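Local coordinates for hypothetical protein Atu3615 (Agrobacterium tumefaciens str. C58, PDB 1ZNP) that is of unknown function but belongs to the DUF985 family of the cupin superfamily, at residues A9-L14 with L46-V51. Sequence-based numbering, arbitrary orientation.
Sequences AIIREL and LLEKGV
Leu46 CD1 faces the side chain of Ile10 and is the one atom of 46-51 that this isoleucine meets. Ile10 CB already lies 3.9 Å from Leu46 CD1. Its methyl CG2 comes closer, 3.7 Å from Leu46 CD1. The longer branch goes out through CG1, which lies beside the backbone N and anti to the carbonyl carbon (chi1 -64°), and stays extended to the tip, where Ile10 CD1 also ends 3.7 Å from Leu46 CD1. The leucine methyl thus faces the notch between the ends of the two branches, about equally far from each, and the two buried side chains meet at a slant. In this chain helix 7-14, near the N-terminus, packs against the beta-sheet over strand 41-48, which lies between strands 24-30 and 117-124; the strands are consistent with the double-stranded beta-helix (jelly roll) of the cupin superfamily. Ile10 spreads further onto Phe117 and Leu119, while Leu16 touches both Ile10 and Leu46, so the apolar contact extends beyond the two segments. One residue along the helix, the CB bond of Ile11 runs off to the side of the strand, but its extended CG1 branch brings the end closer. Ile11 CD1 stops 3.9 Å from Glu48 OE1, the two side chains nearly at right angles; this is a methyl resting by a carboxylate, with no hydrogen bond between the segments. Phe24 of the neighbouring strand touches both Ile11 and Glu48.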
loop_
_atom_site.group_PDB
_atom_site.type_symbol
_atom_site.label_atom_id
_atom_site.label_comp_id
_atom_site.label_asym_id
_atom_site.label_seq_id
_atom_site.Cartn_x
_atom_site.Cartn_y
_atom_site.Cartn_z
ATOM N N ALA A 9 1.930 -20.843 21.566
ATOM C CA ALA A 9 1.386 -20.351 22.817
ATOM C C ALA A 9 0.141 -19.508 22.506
ATOM O O ALA A 9 -0.849 -19.538 23.241
ATOM C CB ALA A 9 2.436 -19.531 23.554
ATOM N N ILE A 10 0.190 -18.773 21.400
ATOM C CA ILE A 10 -0.933 -17.935 20.993
ATOM C C ILE A 10 -2.093 -18.810 20.563
ATOM O O ILE A 10 -3.229 -18.609 20.996
ATOM C CB ILE A 10 -0.548 -17.012 19.823
ATOM C CG1 ILE A 10 0.529 -16.032 20.283
ATOM C CG2 ILE A 10 -1.769 -16.238 19.349
ATOM C CD1 ILE A 10 1.181 -15.253 19.164
ATOM N N ILE A 11 -1.790 -19.772 19.696
ATOM C CA ILE A 11 -2.781 -20.718 19.188
ATOM C C ILE A 11 -3.485 -21.387 20.356
ATOM O O ILE A 11 -4.706 -21.558 20.360
ATOM C CB ILE A 11 -2.107 -21.821 18.343
ATOM C CG1 ILE A 11 -1.670 -21.249 16.995
ATOM C CG2 ILE A 11 -3.040 -23.003 18.176
ATOM C CD1 ILE A 11 -1.011 -22.269 16.091
ATOM N N ARG A 12 -2.696 -21.773 21.349
ATOM C CA ARG A 12 -3.232 -22.424 22.524
ATOM C C ARG A 12 -4.049 -21.466 23.377
ATOM O O ARG A 12 -5.184 -21.775 23.751
ATOM C CB ARG A 12 -2.096 -23.035 23.356
ATOM C CG ARG A 12 -2.520 -23.442 24.762
ATOM C CD ARG A 12 -3.744 -24.360 24.732
ATOM N NE ARG A 12 -4.391 -24.469 26.039
ATOM C CZ ARG A 12 -5.452 -25.230 26.294
ATOM N NH1 ARG A 12 -5.997 -25.962 25.328
ATOM N NH2 ARG A 12 -5.969 -25.255 27.518
ATOM N N GLU A 13 -3.485 -20.299 23.671
ATOM C CA GLU A 13 -4.177 -19.331 24.500
ATOM C C GLU A 13 -5.469 -18.790 23.917
ATOM O O GLU A 13 -6.438 -18.600 24.636
ATOM C CB GLU A 13 -3.249 -18.168 24.832
ATOM C CG GLU A 13 -3.880 -17.097 25.722
ATOM C CD GLU A 13 -4.279 -17.611 27.099
ATOM O OE1 GLU A 13 -3.762 -18.672 27.521
ATOM O OE2 GLU A 13 -5.095 -16.942 27.770
ATOM N N LEU A 14 -5.496 -18.539 22.616
ATOM C CA LEU A 14 -6.693 -17.982 21.999
ATOM C C LEU A 14 -7.663 -19.008 21.421
ATOM O O LEU A 14 -8.739 -18.652 20.951
ATOM C CB LEU A 14 -6.296 -16.955 20.927
ATOM C CG LEU A 14 -5.681 -15.667 21.495
ATOM C CD1 LEU A 14 -5.316 -14.705 20.359
ATOM C CD2 LEU A 14 -6.662 -15.001 22.455
ATOM N N LEU A 46 -3.815 -15.648 12.714
ATOM C CA LEU A 46 -2.371 -15.752 12.854
ATOM C C LEU A 46 -1.646 -16.505 11.749
ATOM O O LEU A 46 -2.090 -17.560 11.289
ATOM C CB LEU A 46 -2.032 -16.397 14.207
ATOM C CG LEU A 46 -0.545 -16.644 14.504
ATOM C CD1 LEU A 46 -0.270 -16.511 15.983
ATOM C CD2 LEU A 46 -0.146 -18.016 14.022
ATOM N N LEU A 47 -0.516 -15.950 11.326
ATOM C CA LEU A 47 0.312 -16.585 10.313
ATOM C C LEU A 47 1.690 -16.777 10.940
ATOM O O LEU A 47 2.058 -16.045 11.846
ATOM C CB LEU A 47 0.421 -15.697 9.069
ATOM C CG LEU A 47 -0.874 -15.324 8.340
ATOM C CD1 LEU A 47 -0.550 -14.307 7.271
ATOM C CD2 LEU A 47 -1.524 -16.549 7.726
ATOM N N GLU A 48 2.436 -17.773 10.477
ATOM C CA GLU A 48 3.775 -18.027 11.005
ATOM C C GLU A 48 4.680 -18.088 9.805
ATOM O O GLU A 48 4.204 -18.097 8.677
ATOM C CB GLU A 48 3.853 -19.373 11.721
ATOM C CG GLU A 48 2.567 -19.865 12.339
ATOM C CD GLU A 48 2.732 -21.226 12.992
ATOM O OE1 GLU A 48 1.704 -21.849 13.333
ATOM O OE2 GLU A 48 3.890 -21.668 13.164
ATOM N N LYS A 49 5.984 -18.143 10.031
ATOM C CA LYS A 49 6.889 -18.230 8.902
ATOM C C LYS A 49 6.513 -19.484 8.141
ATOM O O LYS A 49 6.264 -20.532 8.738
ATOM C CB LYS A 49 8.349 -18.325 9.352
ATOM C CG LYS A 49 9.341 -18.218 8.185
ATOM C CD LYS A 49 9.161 -16.886 7.424
ATOM C CE LYS A 49 9.976 -16.842 6.125
ATOM N NZ LYS A 49 9.521 -17.866 5.121
ATOM N N GLY A 50 6.463 -19.372 6.823
ATOM C CA GLY A 50 6.107 -20.517 6.018
ATOM C C GLY A 50 4.623 -20.489 5.736
ATOM O O GLY A 50 4.209 -20.104 4.637
ATOM N N VAL A 51 3.825 -20.878 6.730
ATOM C CA VAL A 51 2.373 -20.898 6.589
ATOM C C VAL A 51 1.782 -19.513 6.345
ATOM O O VAL A 51 1.646 -18.709 7.265
ATOM C CB VAL A 51 1.700 -21.544 7.832
ATOM C CG1 VAL A 51 1.957 -23.046 7.822
ATOM C CG2 VAL A 51 2.242 -20.933 9.119
#